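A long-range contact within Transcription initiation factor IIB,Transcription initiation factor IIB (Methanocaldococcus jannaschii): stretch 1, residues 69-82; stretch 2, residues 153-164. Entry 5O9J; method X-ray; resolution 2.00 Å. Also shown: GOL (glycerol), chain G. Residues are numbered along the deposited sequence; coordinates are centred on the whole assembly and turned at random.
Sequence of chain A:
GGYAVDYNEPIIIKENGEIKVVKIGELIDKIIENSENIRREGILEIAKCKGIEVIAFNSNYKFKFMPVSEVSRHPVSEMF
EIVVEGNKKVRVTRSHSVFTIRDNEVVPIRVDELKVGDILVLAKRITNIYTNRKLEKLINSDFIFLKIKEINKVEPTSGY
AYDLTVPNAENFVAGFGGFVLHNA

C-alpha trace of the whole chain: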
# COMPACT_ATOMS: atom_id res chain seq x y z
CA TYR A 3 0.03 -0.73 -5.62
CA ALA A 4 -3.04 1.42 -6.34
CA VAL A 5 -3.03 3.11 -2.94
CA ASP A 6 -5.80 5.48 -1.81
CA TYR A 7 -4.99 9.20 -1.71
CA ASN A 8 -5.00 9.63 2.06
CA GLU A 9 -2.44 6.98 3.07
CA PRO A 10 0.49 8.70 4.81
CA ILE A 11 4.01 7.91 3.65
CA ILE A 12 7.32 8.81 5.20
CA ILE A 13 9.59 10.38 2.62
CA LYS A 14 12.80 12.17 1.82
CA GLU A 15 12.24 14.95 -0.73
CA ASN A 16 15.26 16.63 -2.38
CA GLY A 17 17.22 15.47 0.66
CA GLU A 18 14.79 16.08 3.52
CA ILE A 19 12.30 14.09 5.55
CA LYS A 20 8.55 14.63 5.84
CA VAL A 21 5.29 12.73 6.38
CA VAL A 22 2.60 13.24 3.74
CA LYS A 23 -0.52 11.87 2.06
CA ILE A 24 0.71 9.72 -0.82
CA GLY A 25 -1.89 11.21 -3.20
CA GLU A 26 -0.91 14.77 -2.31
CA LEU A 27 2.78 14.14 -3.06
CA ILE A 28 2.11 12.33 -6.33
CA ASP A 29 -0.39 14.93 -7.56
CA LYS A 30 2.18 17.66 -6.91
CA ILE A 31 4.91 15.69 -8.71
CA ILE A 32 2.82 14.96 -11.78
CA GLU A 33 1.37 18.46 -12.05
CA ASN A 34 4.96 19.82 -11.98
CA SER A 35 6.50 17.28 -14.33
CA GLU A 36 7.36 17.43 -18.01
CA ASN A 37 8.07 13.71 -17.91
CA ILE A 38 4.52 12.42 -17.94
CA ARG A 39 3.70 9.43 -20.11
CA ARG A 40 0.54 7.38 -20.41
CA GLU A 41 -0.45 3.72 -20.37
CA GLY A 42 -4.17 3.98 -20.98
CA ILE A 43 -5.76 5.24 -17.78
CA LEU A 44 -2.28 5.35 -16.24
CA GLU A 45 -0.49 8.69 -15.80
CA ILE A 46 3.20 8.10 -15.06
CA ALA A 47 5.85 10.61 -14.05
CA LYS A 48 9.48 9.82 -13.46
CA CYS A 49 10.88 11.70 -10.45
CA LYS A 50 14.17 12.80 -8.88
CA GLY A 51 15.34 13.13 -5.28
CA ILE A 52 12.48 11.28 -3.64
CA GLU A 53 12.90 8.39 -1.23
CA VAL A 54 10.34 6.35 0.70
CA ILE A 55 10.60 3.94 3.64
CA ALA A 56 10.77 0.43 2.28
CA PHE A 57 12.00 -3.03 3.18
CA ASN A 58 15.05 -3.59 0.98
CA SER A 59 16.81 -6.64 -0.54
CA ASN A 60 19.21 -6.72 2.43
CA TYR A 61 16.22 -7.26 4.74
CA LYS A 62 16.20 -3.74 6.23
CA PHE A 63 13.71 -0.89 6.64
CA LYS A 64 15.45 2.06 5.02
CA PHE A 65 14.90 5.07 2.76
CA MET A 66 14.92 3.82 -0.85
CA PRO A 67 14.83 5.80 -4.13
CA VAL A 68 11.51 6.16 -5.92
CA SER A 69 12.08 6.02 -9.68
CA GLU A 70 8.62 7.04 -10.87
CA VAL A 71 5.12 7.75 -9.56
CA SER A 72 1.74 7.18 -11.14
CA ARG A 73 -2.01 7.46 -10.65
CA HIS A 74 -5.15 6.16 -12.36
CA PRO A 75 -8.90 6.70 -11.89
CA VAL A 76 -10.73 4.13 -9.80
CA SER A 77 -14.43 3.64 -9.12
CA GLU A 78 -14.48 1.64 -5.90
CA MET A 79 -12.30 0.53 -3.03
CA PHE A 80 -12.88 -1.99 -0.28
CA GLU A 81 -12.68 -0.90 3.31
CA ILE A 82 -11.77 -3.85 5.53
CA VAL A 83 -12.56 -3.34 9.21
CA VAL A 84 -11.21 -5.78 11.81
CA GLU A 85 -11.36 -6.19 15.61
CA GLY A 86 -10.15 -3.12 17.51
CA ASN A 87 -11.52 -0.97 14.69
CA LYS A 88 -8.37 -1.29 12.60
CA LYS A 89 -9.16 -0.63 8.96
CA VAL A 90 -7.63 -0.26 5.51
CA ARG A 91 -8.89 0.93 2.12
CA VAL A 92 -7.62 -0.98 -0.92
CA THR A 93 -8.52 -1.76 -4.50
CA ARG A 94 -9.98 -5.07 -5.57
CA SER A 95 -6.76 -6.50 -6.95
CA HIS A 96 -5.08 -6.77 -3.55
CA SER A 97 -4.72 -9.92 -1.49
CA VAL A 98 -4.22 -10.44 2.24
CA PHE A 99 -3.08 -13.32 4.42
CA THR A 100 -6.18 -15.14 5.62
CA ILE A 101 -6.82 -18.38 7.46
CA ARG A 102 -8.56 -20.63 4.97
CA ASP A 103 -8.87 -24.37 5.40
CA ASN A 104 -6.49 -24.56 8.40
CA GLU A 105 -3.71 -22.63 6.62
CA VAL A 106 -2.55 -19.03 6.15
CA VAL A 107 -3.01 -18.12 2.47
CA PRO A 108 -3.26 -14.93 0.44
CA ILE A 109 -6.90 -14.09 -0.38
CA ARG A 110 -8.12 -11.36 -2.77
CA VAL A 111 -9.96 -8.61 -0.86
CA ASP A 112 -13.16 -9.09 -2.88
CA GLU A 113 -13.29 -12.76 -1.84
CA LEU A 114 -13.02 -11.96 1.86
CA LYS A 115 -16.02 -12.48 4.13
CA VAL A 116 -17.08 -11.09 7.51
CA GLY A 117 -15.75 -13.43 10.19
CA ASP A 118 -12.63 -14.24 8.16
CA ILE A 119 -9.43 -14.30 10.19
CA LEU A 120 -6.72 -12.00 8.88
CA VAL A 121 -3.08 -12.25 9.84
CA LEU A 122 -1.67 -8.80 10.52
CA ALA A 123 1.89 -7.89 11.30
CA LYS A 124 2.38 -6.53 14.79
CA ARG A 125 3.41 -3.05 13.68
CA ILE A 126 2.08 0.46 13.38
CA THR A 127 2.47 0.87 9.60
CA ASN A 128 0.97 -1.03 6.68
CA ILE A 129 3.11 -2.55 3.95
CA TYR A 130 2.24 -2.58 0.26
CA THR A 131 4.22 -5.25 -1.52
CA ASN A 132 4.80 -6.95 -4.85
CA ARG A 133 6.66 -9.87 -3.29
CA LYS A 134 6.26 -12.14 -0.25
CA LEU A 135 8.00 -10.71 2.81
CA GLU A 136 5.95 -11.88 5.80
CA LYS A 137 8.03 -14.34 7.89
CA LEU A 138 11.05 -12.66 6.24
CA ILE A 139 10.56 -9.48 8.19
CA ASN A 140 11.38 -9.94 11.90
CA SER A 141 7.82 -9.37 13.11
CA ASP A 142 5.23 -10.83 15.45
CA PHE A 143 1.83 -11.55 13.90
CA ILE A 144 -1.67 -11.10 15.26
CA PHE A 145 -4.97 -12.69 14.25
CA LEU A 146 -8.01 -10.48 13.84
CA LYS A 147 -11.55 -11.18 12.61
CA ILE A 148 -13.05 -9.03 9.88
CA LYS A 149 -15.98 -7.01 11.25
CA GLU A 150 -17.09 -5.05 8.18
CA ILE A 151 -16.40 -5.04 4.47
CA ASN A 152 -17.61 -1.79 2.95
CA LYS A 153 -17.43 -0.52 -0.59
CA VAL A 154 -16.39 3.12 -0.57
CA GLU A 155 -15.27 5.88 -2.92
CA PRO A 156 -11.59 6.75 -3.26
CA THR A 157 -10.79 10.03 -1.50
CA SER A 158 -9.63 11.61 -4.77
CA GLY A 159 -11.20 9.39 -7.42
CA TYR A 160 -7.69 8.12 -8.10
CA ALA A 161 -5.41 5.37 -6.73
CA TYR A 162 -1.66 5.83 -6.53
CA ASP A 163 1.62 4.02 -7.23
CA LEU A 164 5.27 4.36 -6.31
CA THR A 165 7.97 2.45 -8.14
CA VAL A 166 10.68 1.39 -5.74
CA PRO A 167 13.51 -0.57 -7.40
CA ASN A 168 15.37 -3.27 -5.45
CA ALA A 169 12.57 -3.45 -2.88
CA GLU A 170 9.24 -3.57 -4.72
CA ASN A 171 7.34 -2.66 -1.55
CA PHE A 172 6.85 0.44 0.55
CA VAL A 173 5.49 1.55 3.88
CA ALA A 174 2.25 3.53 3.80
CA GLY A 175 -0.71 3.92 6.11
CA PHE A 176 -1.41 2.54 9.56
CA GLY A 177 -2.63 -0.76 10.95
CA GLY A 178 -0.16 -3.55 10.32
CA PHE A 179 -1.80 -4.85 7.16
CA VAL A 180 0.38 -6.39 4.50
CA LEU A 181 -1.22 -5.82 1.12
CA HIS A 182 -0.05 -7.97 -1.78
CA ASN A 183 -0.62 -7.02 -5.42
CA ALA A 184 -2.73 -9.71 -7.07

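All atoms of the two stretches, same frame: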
# COMPACT_ATOMS: atom_id res chain seq x y z
N SER A 69 11.65 5.72 -8.31
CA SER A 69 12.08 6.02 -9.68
C SER A 69 11.00 6.78 -10.43
O SER A 69 11.29 7.71 -11.17
CB SER A 69 12.43 4.74 -10.42
OG SER A 69 11.34 3.84 -10.38
N GLU A 70 9.74 6.38 -10.23
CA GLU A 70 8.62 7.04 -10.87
C GLU A 70 7.37 6.95 -9.99
O GLU A 70 7.29 6.12 -9.08
CB GLU A 70 8.35 6.44 -12.26
CG GLU A 70 8.04 4.95 -12.23
CD GLU A 70 7.80 4.34 -13.61
OE1 GLU A 70 8.42 4.79 -14.61
OE2 GLU A 70 6.98 3.40 -13.69
N VAL A 71 6.40 7.81 -10.25
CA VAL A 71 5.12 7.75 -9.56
C VAL A 71 4.02 7.70 -10.60
O VAL A 71 4.23 8.07 -11.75
CB VAL A 71 4.88 8.95 -8.63
CG1 VAL A 71 6.00 9.06 -7.59
CG2 VAL A 71 4.77 10.23 -9.43
N SER A 72 2.84 7.24 -10.20
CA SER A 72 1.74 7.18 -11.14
C SER A 72 0.41 7.21 -10.40
O SER A 72 0.35 7.02 -9.19
CB SER A 72 1.86 5.92 -12.02
OG SER A 72 1.51 4.75 -11.32
N ARG A 73 -0.65 7.46 -11.16
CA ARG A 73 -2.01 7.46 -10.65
C ARG A 73 -2.93 6.99 -11.76
O ARG A 73 -2.57 7.08 -12.94
CB ARG A 73 -2.41 8.86 -10.18
CG ARG A 73 -2.56 9.87 -11.33
CD ARG A 73 -2.86 11.30 -10.85
NE ARG A 73 -2.82 12.25 -11.97
CZ ARG A 73 -2.92 13.57 -11.85
NH1 ARG A 73 -3.06 14.12 -10.65
NH2 ARG A 73 -2.87 14.35 -12.93
N HIS A 74 -4.10 6.48 -11.39
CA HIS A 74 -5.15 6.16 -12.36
C HIS A 74 -6.50 6.29 -11.68
O HIS A 74 -6.59 6.17 -10.45
CB HIS A 74 -4.96 4.76 -12.95
CG HIS A 74 -4.92 3.65 -11.94
ND1 HIS A 74 -6.04 2.95 -11.55
CD2 HIS A 74 -3.88 3.11 -11.26
CE1 HIS A 74 -5.71 2.05 -10.66
NE2 HIS A 74 -4.40 2.11 -10.46
N PRO A 75 -7.55 6.60 -12.46
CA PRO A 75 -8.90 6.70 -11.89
C PRO A 75 -9.40 5.35 -11.42
O PRO A 75 -9.15 4.33 -12.06
CB PRO A 75 -9.75 7.20 -13.07
CG PRO A 75 -8.78 7.77 -14.05
CD PRO A 75 -7.53 6.96 -13.89
N VAL A 76 -10.13 5.35 -10.31
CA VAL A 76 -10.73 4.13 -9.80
C VAL A 76 -12.12 4.41 -9.26
O VAL A 76 -12.37 5.44 -8.64
CB VAL A 76 -9.87 3.49 -8.68
CG1 VAL A 76 -8.70 2.76 -9.28
CG2 VAL A 76 -9.38 4.56 -7.72
N SER A 77 -13.03 3.47 -9.49
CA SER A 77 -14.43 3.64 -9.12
C SER A 77 -14.70 3.29 -7.66
O SER A 77 -15.38 4.04 -6.94
CB SER A 77 -15.32 2.77 -10.01
OG SER A 77 -16.49 2.37 -9.31
N GLU A 78 -14.17 2.16 -7.23
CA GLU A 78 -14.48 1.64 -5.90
C GLU A 78 -13.24 1.15 -5.17
O GLU A 78 -12.26 0.74 -5.78
CB GLU A 78 -15.48 0.50 -5.99
CG GLU A 78 -14.96 -0.69 -6.78
CD GLU A 78 -15.62 -2.00 -6.38
OE1 GLU A 78 -16.66 -1.96 -5.68
OE2 GLU A 78 -15.08 -3.07 -6.74
N MET A 79 -13.29 1.20 -3.85
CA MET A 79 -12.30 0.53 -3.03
C MET A 79 -12.97 -0.17 -1.88
O MET A 79 -14.04 0.26 -1.43
CB MET A 79 -11.26 1.52 -2.52
CG MET A 79 -10.32 2.04 -3.59
SD MET A 79 -9.10 3.10 -2.83
CE MET A 79 -10.12 3.79 -1.53
N PHE A 80 -12.36 -1.24 -1.41
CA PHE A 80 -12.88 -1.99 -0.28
C PHE A 80 -12.30 -1.45 0.99
O PHE A 80 -11.09 -1.24 1.09
CB PHE A 80 -12.57 -3.48 -0.42
CG PHE A 80 -13.28 -4.15 -1.55
CD1 PHE A 80 -12.88 -3.94 -2.87
CD2 PHE A 80 -14.33 -5.03 -1.31
CE1 PHE A 80 -13.54 -4.57 -3.91
CE2 PHE A 80 -14.99 -5.66 -2.34
CZ PHE A 80 -14.59 -5.43 -3.65
N GLU A 81 -13.16 -1.19 1.97
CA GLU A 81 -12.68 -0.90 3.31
C GLU A 81 -12.86 -2.13 4.18
O GLU A 81 -13.98 -2.56 4.43
CB GLU A 81 -13.42 0.29 3.91
CG GLU A 81 -12.93 0.69 5.28
CD GLU A 81 -13.83 1.72 5.93
OE1 GLU A 81 -15.01 1.40 6.14
OE2 GLU A 81 -13.35 2.84 6.22
N ILE A 82 -11.74 -2.72 4.61
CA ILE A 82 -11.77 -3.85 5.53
C ILE A 82 -11.66 -3.35 6.96
O ILE A 82 -10.73 -2.63 7.28
CB ILE A 82 -10.61 -4.83 5.27
CG1 ILE A 82 -10.60 -5.29 3.82
CG2 ILE A 82 -10.73 -6.04 6.20
CD1 ILE A 82 -9.38 -6.13 3.48
N LYS A 153 -17.91 -1.09 0.66
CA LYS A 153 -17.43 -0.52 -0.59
C LYS A 153 -17.55 0.99 -0.50
O LYS A 153 -18.62 1.52 -0.18
CB LYS A 153 -18.18 -1.08 -1.79
CG LYS A 153 -17.89 -2.56 -2.01
CD LYS A 153 -18.47 -3.06 -3.33
CE LYS A 153 -18.11 -4.51 -3.57
NZ LYS A 153 -18.46 -4.96 -4.95
N VAL A 154 -16.44 1.68 -0.72
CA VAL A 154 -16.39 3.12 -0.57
C VAL A 154 -15.79 3.78 -1.81
O VAL A 154 -15.26 3.11 -2.71
CB VAL A 154 -15.57 3.55 0.66
CG1 VAL A 154 -16.20 3.04 1.94
CG2 VAL A 154 -14.13 3.07 0.53
N GLU A 155 -15.87 5.10 -1.84
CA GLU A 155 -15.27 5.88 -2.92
C GLU A 155 -13.87 6.28 -2.53
O GLU A 155 -13.62 6.60 -1.36
CB GLU A 155 -16.09 7.13 -3.24
CG GLU A 155 -16.76 7.80 -2.01
CD GLU A 155 -17.98 7.07 -1.46
OE1 GLU A 155 -18.85 6.69 -2.26
OE2 GLU A 155 -18.02 6.94 -0.22
N PRO A 156 -12.94 6.25 -3.50
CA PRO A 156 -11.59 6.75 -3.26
C PRO A 156 -11.64 8.22 -2.87
O PRO A 156 -12.49 8.94 -3.40
CB PRO A 156 -10.89 6.55 -4.61
CG PRO A 156 -11.69 5.51 -5.32
CD PRO A 156 -13.11 5.73 -4.87
N THR A 157 -10.78 8.65 -1.96
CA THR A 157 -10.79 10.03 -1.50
C THR A 157 -10.69 11.02 -2.66
O THR A 157 -11.37 12.04 -2.67
CB THR A 157 -9.64 10.30 -0.52
OG1 THR A 157 -9.67 9.33 0.53
CG2 THR A 157 -9.75 11.69 0.07
N SER A 158 -9.86 10.70 -3.65
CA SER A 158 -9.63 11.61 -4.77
C SER A 158 -10.32 11.20 -6.07
O SER A 158 -10.52 12.02 -6.96
CB SER A 158 -8.13 11.74 -5.04
OG SER A 158 -7.62 10.57 -5.66
N GLY A 159 -10.68 9.92 -6.17
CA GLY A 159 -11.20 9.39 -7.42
C GLY A 159 -10.06 8.74 -8.18
O GLY A 159 -10.22 8.29 -9.32
N TYR A 160 -8.89 8.71 -7.54
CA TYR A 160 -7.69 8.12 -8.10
C TYR A 160 -7.02 7.19 -7.07
O TYR A 160 -7.20 7.35 -5.87
CB TYR A 160 -6.71 9.21 -8.55
CG TYR A 160 -7.07 9.91 -9.87
CD1 TYR A 160 -8.21 10.71 -9.98
CD2 TYR A 160 -6.25 9.78 -10.99
CE1 TYR A 160 -8.52 11.35 -11.18
CE2 TYR A 160 -6.56 10.42 -12.18
CZ TYR A 160 -7.69 11.20 -12.28
OH TYR A 160 -7.99 11.83 -13.47
N ALA A 161 -6.27 6.21 -7.56
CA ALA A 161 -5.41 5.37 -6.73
C ALA A 161 -3.98 5.60 -7.18
O ALA A 161 -3.75 5.98 -8.32
CB ALA A 161 -5.79 3.92 -6.84
N TYR A 162 -3.02 5.36 -6.29
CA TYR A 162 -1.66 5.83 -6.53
C TYR A 162 -0.58 4.76 -6.41
O TYR A 162 -0.73 3.77 -5.68
CB TYR A 162 -1.36 7.00 -5.58
CG TYR A 162 -2.33 8.15 -5.75
CD1 TYR A 162 -3.55 8.15 -5.09
CD2 TYR A 162 -2.04 9.21 -6.59
CE1 TYR A 162 -4.45 9.18 -5.25
CE2 TYR A 162 -2.94 10.26 -6.75
CZ TYR A 162 -4.15 10.23 -6.08
OH TYR A 162 -5.06 11.25 -6.22
N ASP A 163 0.52 4.98 -7.13
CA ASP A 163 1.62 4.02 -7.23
C ASP A 163 2.99 4.67 -7.06
O ASP A 163 3.25 5.74 -7.61
CB ASP A 163 1.57 3.31 -8.59
CG ASP A 163 0.83 1.99 -8.55
OD1 ASP A 163 1.44 0.98 -8.12
OD2 ASP A 163 -0.36 1.95 -8.94
N LEU A 164 3.86 4.01 -6.31
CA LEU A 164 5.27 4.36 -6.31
C LEU A 164 6.01 3.21 -6.97
O LEU A 164 5.58 2.06 -6.84
CB LEU A 164 5.80 4.61 -4.90
CG LEU A 164 5.13 5.69 -4.04
CD1 LEU A 164 5.67 5.69 -2.62
CD2 LEU A 164 5.30 7.07 -4.66
C1 GOL G . -5.88 12.93 -8.85
O1 GOL G . -4.65 12.58 -8.27
C2 GOL G . -6.53 14.06 -8.05
O2 GOL G . -6.15 15.29 -8.62
C3 GOL G . -8.05 13.92 -8.16
O3 GOL G . -8.65 15.18 -7.96

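The two stretches pair as antiparallel strands in two short ladders, and the backbone does most of the bonding. In the first, the strand that ends at Pro-75 runs antiparallel to the one that begins at Tyr-160, and Ser-72 and His-74 each spend both N and O on a partner, Asp-163 and Ala-161. Ser-72 N gives to Asp-163 O (3.0 Å) and Asp-163 N returns to Ser-72 O (2.9 Å); His-74 N to Ala-161 O (3.1 Å) and Ala-161 N to His-74 O (2.9 Å) repeat the pattern. Pro-75, which has no N-H to offer, falls at a non-hydrogen-bonded position, so the ladder loses nothing there. Val-76 N then reaches Gly-159 O at 3.1 Å. Gly-159 has phi/psi of 96/5, where a CB would jam against the preceding carbonyl.

The register then shifts by two, with loops between, and a second ladder forms: Met-79 N to Val-154 O is 3.0 Å, Val-154 N to Met-79 O 2.9 Å and nearly linear.

Apolar side chains fill the space around this frame. Val-71 CG1 meets Leu-164 CD2 at 3.6 Å, while Val-76 CG2 lies 3.5 Å from Pro-156 CG and 3.8 Å from Ala-161 CB, bridging the join between ladders. The Tyr-160 ring has Pro-75 CG over one face and a glycerol carbon over the other.

Charged and polar side-chain ends are satisfied in several ways. Glu-78 OE1 forms a salt bridge with Lys-153 NZ at 3.6 Å, and the lysine's aliphatic part passes Phe-80 (Lys-153 CE to Phe-80 CE2, 3.5 Å). Asp-163's carboxylate oxygens are satisfied elsewhere in the structure. Tyr-162 OH shares hydrogen bonds with Ser-158 OG (2.7 Å) and glycerol O1 (a very short 2.5 Å); Ser-158 OG also accepts from Tyr-160 N at 2.9 Å. Arg-73 NH1 adds a weak bond to the same glycerol O1 at 3.3 Å.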